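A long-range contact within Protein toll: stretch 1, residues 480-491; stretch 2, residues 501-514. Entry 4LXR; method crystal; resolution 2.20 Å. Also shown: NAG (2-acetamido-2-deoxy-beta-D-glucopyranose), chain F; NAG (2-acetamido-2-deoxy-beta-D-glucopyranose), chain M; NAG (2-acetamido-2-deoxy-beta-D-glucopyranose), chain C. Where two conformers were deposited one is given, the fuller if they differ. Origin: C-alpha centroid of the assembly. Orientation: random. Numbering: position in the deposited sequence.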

# COMPACT_ATOMS: atom_id res chain seq x y z
N ASN A 480 -14.03 12.40 -0.18
CA ASN A 480 -15.31 12.75 -0.79
C ASN A 480 -15.88 14.04 -0.20
O ASN A 480 -15.12 14.87 0.29
CB ASN A 480 -16.28 11.57 -0.72
CG ASN A 480 -16.01 10.54 -1.80
OD1 ASN A 480 -16.53 10.65 -2.90
ND2 ASN A 480 -15.18 9.54 -1.50
N ASN A 481 -17.20 14.21 -0.25
CA ASN A 481 -17.78 15.50 0.11
C ASN A 481 -18.88 15.41 1.16
O ASN A 481 -19.76 16.27 1.22
CB ASN A 481 -18.30 16.22 -1.14
CG ASN A 481 -17.62 17.57 -1.38
OD1 ASN A 481 -17.96 18.57 -0.74
ND2 ASN A 481 -16.65 17.59 -2.30
N ILE A 482 -18.83 14.36 1.98
CA ILE A 482 -19.78 14.21 3.08
C ILE A 482 -19.60 15.39 4.03
O ILE A 482 -18.47 15.73 4.38
CB ILE A 482 -19.55 12.87 3.79
CG1 ILE A 482 -19.68 11.72 2.78
CG2 ILE A 482 -20.51 12.71 4.98
CD1 ILE A 482 -19.21 10.37 3.32
N SER A 483 -20.68 16.05 4.41
CA SER A 483 -20.54 17.26 5.22
C SER A 483 -21.02 17.12 6.68
O SER A 483 -20.76 17.99 7.50
CB SER A 483 -21.22 18.46 4.54
OG SER A 483 -22.60 18.21 4.37
N SER A 484 -21.72 16.04 6.99
CA SER A 484 -22.19 15.83 8.35
C SER A 484 -22.61 14.38 8.59
O SER A 484 -22.94 13.66 7.64
CB SER A 484 -23.36 16.77 8.68
OG SER A 484 -24.51 16.41 7.94
N LEU A 485 -22.58 13.95 9.85
CA LEU A 485 -22.97 12.59 10.20
C LEU A 485 -24.02 12.56 11.30
O LEU A 485 -24.00 13.40 12.21
CB LEU A 485 -21.74 11.75 10.61
CG LEU A 485 -20.67 11.49 9.55
CD1 LEU A 485 -19.44 10.88 10.20
CD2 LEU A 485 -21.18 10.57 8.44
N GLY A 486 -24.95 11.61 11.20
CA GLY A 486 -25.87 11.28 12.28
C GLY A 486 -25.61 9.83 12.63
O GLY A 486 -24.80 9.18 11.97
N TYR A 487 -26.26 9.30 13.65
CA TYR A 487 -26.00 7.92 14.02
C TYR A 487 -26.48 6.97 12.93
O TYR A 487 -25.95 5.88 12.76
CB TYR A 487 -26.61 7.56 15.38
CG TYR A 487 -28.11 7.39 15.37
CD1 TYR A 487 -28.95 8.48 15.54
CD2 TYR A 487 -28.68 6.14 15.21
CE1 TYR A 487 -30.33 8.33 15.54
CE2 TYR A 487 -30.05 5.97 15.20
CZ TYR A 487 -30.87 7.08 15.37
OH TYR A 487 -32.24 6.91 15.36
N GLU A 488 -27.49 7.40 12.17
CA GLU A 488 -28.01 6.62 11.05
C GLU A 488 -26.98 6.42 9.94
O GLU A 488 -27.06 5.45 9.18
CB GLU A 488 -29.26 7.27 10.46
CG GLU A 488 -30.41 7.41 11.43
CD GLU A 488 -30.61 8.85 11.89
OE1 GLU A 488 -29.64 9.64 11.85
OE2 GLU A 488 -31.75 9.19 12.30
N ASP A 489 -26.03 7.35 9.83
CA ASP A 489 -25.00 7.26 8.79
C ASP A 489 -23.95 6.20 9.13
O ASP A 489 -23.19 5.78 8.26
CB ASP A 489 -24.32 8.61 8.57
CG ASP A 489 -25.28 9.68 8.06
OD1 ASP A 489 -26.19 9.35 7.27
OD2 ASP A 489 -25.12 10.85 8.45
N LEU A 490 -23.90 5.78 10.40
CA LEU A 490 -22.93 4.78 10.85
C LEU A 490 -23.56 3.42 11.07
O LEU A 490 -22.89 2.50 11.53
CB LEU A 490 -22.24 5.22 12.15
CG LEU A 490 -21.61 6.61 12.28
CD1 LEU A 490 -21.25 6.86 13.74
CD2 LEU A 490 -20.40 6.80 11.39
N ALA A 491 -24.84 3.27 10.75
CA ALA A 491 -25.54 2.01 11.04
C ALA A 491 -25.38 0.94 9.95
O ALA A 491 -26.37 0.51 9.36
CB ALA A 491 -27.02 2.27 11.34
N ASN A 501 -13.78 4.06 5.55
CA ASN A 501 -12.89 5.21 5.62
C ASN A 501 -13.65 6.47 5.28
O ASN A 501 -14.12 6.61 4.16
CB ASN A 501 -11.73 5.04 4.64
CG ASN A 501 -10.51 5.85 5.02
OD1 ASN A 501 -10.62 7.04 5.33
ND2 ASN A 501 -9.34 5.21 5.01
N MET A 502 -13.80 7.38 6.24
CA MET A 502 -14.45 8.66 5.96
C MET A 502 -13.52 9.82 6.22
O MET A 502 -13.98 10.93 6.53
CB MET A 502 -15.73 8.84 6.76
CG MET A 502 -16.78 7.79 6.51
SD MET A 502 -18.28 8.31 7.34
CE MET A 502 -19.20 6.78 7.43
N THR A 503 -12.22 9.58 6.10
CA THR A 503 -11.22 10.63 6.28
C THR A 503 -11.23 11.61 5.12
O THR A 503 -11.63 11.27 4.01
CB THR A 503 -9.81 10.07 6.40
OG1 THR A 503 -9.48 9.34 5.21
CG2 THR A 503 -9.70 9.15 7.60
N HIS A 504 -10.81 12.84 5.41
CA HIS A 504 -10.65 13.88 4.40
C HIS A 504 -11.93 14.19 3.64
O HIS A 504 -11.89 14.51 2.46
CB HIS A 504 -9.51 13.53 3.43
CG HIS A 504 -8.16 13.53 4.07
ND1 HIS A 504 -7.33 14.62 4.06
CD2 HIS A 504 -7.50 12.56 4.76
CE1 HIS A 504 -6.22 14.34 4.70
NE2 HIS A 504 -6.30 13.10 5.15
N ASN A 505 -13.06 14.09 4.33
CA ASN A 505 -14.30 14.58 3.78
C ASN A 505 -14.53 16.04 4.20
O ASN A 505 -13.57 16.76 4.50
CB ASN A 505 -15.47 13.66 4.17
CG ASN A 505 -15.63 12.50 3.19
OD1 ASN A 505 -16.54 12.49 2.37
ND2 ASN A 505 -14.71 11.54 3.26
N LYS A 506 -15.79 16.48 4.22
CA LYS A 506 -16.12 17.85 4.59
C LYS A 506 -16.96 17.86 5.87
O LYS A 506 -17.80 18.74 6.06
CB LYS A 506 -16.88 18.54 3.46
CG LYS A 506 -16.11 18.59 2.12
CD LYS A 506 -14.94 19.57 2.19
CE LYS A 506 -14.42 19.94 0.80
NZ LYS A 506 -13.22 19.13 0.40
N ILE A 507 -16.72 16.88 6.73
CA ILE A 507 -17.54 16.63 7.92
C ILE A 507 -17.35 17.72 8.96
O ILE A 507 -16.36 17.72 9.69
CB ILE A 507 -17.23 15.24 8.51
CG1 ILE A 507 -17.60 14.14 7.50
CG2 ILE A 507 -17.97 15.02 9.83
CD1 ILE A 507 -17.07 12.75 7.84
N ARG A 508 -18.30 18.65 9.03
CA ARG A 508 -18.21 19.77 9.97
C ARG A 508 -19.00 19.53 11.25
O ARG A 508 -18.58 19.93 12.34
CB ARG A 508 -18.60 21.08 9.29
CG ARG A 508 -17.54 21.52 8.28
CD ARG A 508 -17.82 22.86 7.64
NE ARG A 508 -16.70 23.25 6.79
CZ ARG A 508 -16.51 22.83 5.55
NH1 ARG A 508 -17.37 22.00 4.99
NH2 ARG A 508 -15.45 23.24 4.87
N ARG A 509 -20.15 18.86 11.13
CA ARG A 509 -20.89 18.43 12.31
C ARG A 509 -21.05 16.92 12.36
O ARG A 509 -21.18 16.25 11.33
CB ARG A 509 -22.26 19.11 12.38
CG ARG A 509 -23.06 18.78 13.66
CD ARG A 509 -24.33 19.59 13.71
NE ARG A 509 -24.01 21.01 13.64
CZ ARG A 509 -24.89 21.95 13.34
NH1 ARG A 509 -26.14 21.63 13.07
NH2 ARG A 509 -24.51 23.22 13.31
N ILE A 510 -21.02 16.40 13.58
CA ILE A 510 -21.39 15.03 13.90
C ILE A 510 -22.39 15.09 15.05
O ILE A 510 -22.02 15.36 16.19
CB ILE A 510 -20.19 14.21 14.37
CG1 ILE A 510 -19.15 14.10 13.26
CG2 ILE A 510 -20.65 12.84 14.85
CD1 ILE A 510 -17.96 13.25 13.62
N ALA A 511 -23.66 14.85 14.75
CA ALA A 511 -24.73 15.09 15.71
C ALA A 511 -25.35 13.79 16.19
O ALA A 511 -26.22 13.21 15.53
CB ALA A 511 -25.78 16.00 15.10
N LEU A 512 -24.90 13.32 17.35
CA LEU A 512 -25.45 12.13 17.99
C LEU A 512 -26.40 12.54 19.10
O LEU A 512 -26.12 13.49 19.83
CB LEU A 512 -24.32 11.26 18.54
CG LEU A 512 -23.27 10.85 17.50
CD1 LEU A 512 -22.23 9.95 18.12
CD2 LEU A 512 -23.95 10.18 16.33
N PRO A 513 -27.52 11.83 19.23
CA PRO A 513 -28.55 12.26 20.19
C PRO A 513 -28.27 11.79 21.61
O PRO A 513 -27.39 10.96 21.86
CB PRO A 513 -29.82 11.61 19.64
CG PRO A 513 -29.34 10.43 18.81
CD PRO A 513 -27.84 10.52 18.65
N GLU A 514 -29.03 12.34 22.55
CA GLU A 514 -28.89 12.00 23.95
C GLU A 514 -29.23 10.53 24.16
O GLU A 514 -28.41 9.76 24.66
CB GLU A 514 -29.79 12.89 24.81
CG GLU A 514 -29.33 13.06 26.25
CD GLU A 514 -30.22 14.01 27.04
OE1 GLU A 514 -30.47 13.74 28.24
OE2 GLU A 514 -30.67 15.03 26.47
C1 NAG F . -8.24 5.98 5.56
C2 NAG F . -7.24 5.09 6.30
C3 NAG F . -6.08 5.92 6.87
C4 NAG F . -5.51 6.87 5.82
C5 NAG F . -6.65 7.66 5.18
C6 NAG F . -6.19 8.60 4.09
C7 NAG F . -7.84 3.02 7.49
C8 NAG F . -7.03 2.29 6.47
N2 NAG F . -7.90 4.35 7.36
O3 NAG F . -5.06 5.03 7.32
O4 NAG F . -4.67 7.85 6.44
O5 NAG F . -7.57 6.74 4.58
O6 NAG F . -5.62 7.89 3.00
O7 NAG F . -8.42 2.44 8.41
C1 NAG M . -16.88 18.62 -3.29
C2 NAG M . -15.83 19.47 -4.04
C3 NAG M . -16.20 19.68 -5.51
C4 NAG M . -17.67 20.08 -5.69
C5 NAG M . -18.59 19.29 -4.77
C6 NAG M . -19.78 18.69 -5.48
C7 NAG M . -14.39 21.14 -2.96
C8 NAG M . -14.33 22.48 -2.28
N2 NAG M . -15.60 20.74 -3.37
O3 NAG M . -15.90 18.52 -6.28
O4 NAG M . -17.83 21.48 -5.47
O5 NAG M . -17.86 18.20 -4.20
O6 NAG M . -20.76 18.26 -4.55
O7 NAG M . -13.39 20.45 -3.13
C1 NAG C . -3.31 7.50 6.72
C2 NAG C . -2.54 8.80 6.84
C3 NAG C . -1.08 8.53 7.20
C4 NAG C . -0.98 7.63 8.43
C5 NAG C . -1.85 6.39 8.27
C6 NAG C . -1.94 5.56 9.53
C7 NAG C . -3.46 10.60 5.43
C8 NAG C . -3.36 11.30 4.11
N2 NAG C . -2.61 9.59 5.62
O3 NAG C . -0.41 9.77 7.43
O4 NAG C . 0.37 7.19 8.56
O5 NAG C . -3.20 6.76 7.93
O6 NAG C . -3.11 4.75 9.55
O7 NAG C . -4.28 10.93 6.28
O HOH W 1 -28.03 11.57 14.87

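A single side-chain oxygen takes the place of a backbone carbonyl as acceptor where these two stretches of Protein toll first meet. Asn505 OD1 reaches across to the preceding turn of the chain and accepts a hydrogen bond from Ile482 N (3.0 Å), while Asn481 N, almost as near at 3.2 Å, is too poorly angled to share it. The amide suits this buried place because it has a second end: Asn505 ND2 donates to Thr503 O (3.2 Å) within its own stretch. One side chain thus ties the backbone of one stretch to that of the other, as repeat proteins often use a buried asparagine to do.

From this anchor the backbones run on as a parallel ladder. Lys506 N donates to Ile482 O (2.8 Å) and Arg508 N to Ser483 O (3.0 Å); then Leu485 N donates to Arg509 O (3.1 Å) and Ala511 N to Leu485 O (2.9 Å), so that Leu485 uses both its amide and its carbonyl. The bridges pair Ser484 with Arg509 and Leu485 with Ile510. Close CA contacts supplement them, as where Ser483 CA lies 3.2 Å from Lys506 O.

Such a ladder sorts residues by face. Ser484 and Arg509 share the exposed face, where a small hydroxyl and a charged chain whose end leads away tolerate solvent. Leu485 and Ile510 take the other face and are buried. Leu485, with the largest covered area of any residue here, places CD1 3.8 Å from Ile507 CD1 and CD2 3.8 Å from Met502 SD. Ile482 CG2 adds a contact with Ile507 CG1 (4.1 Å), and the flexible thioether of Met502 extends far enough for CE to meet Leu490 CD2 (4.1 Å). In all, 863 Å² is buried between the stretches.

Beyond the strands the ladder gives way to water and side chains. A water accepts from Tyr487 N (3.1 Å) and donates to Ala511 O (2.5 Å), bridging a gap too wide for a direct bond. Beside it, Tyr487 CB packs on Leu512 CD2 (3.9 Å) and Tyr487 CD1 on Pro513 CG (3.8 Å). Asp489 OD2 accepts from Gly486 N (2.9 Å), steadying the turn into the 3-10 segment; at Gly486 a CB would come within 3.0 Å of Glu488 OE1.

Glycans flank the other end: Asn481 ND2 and Asn501 ND2 each carry a covalently linked NAG, and His504 NE2 donates to O7 of the chain C NAG (3.2 Å).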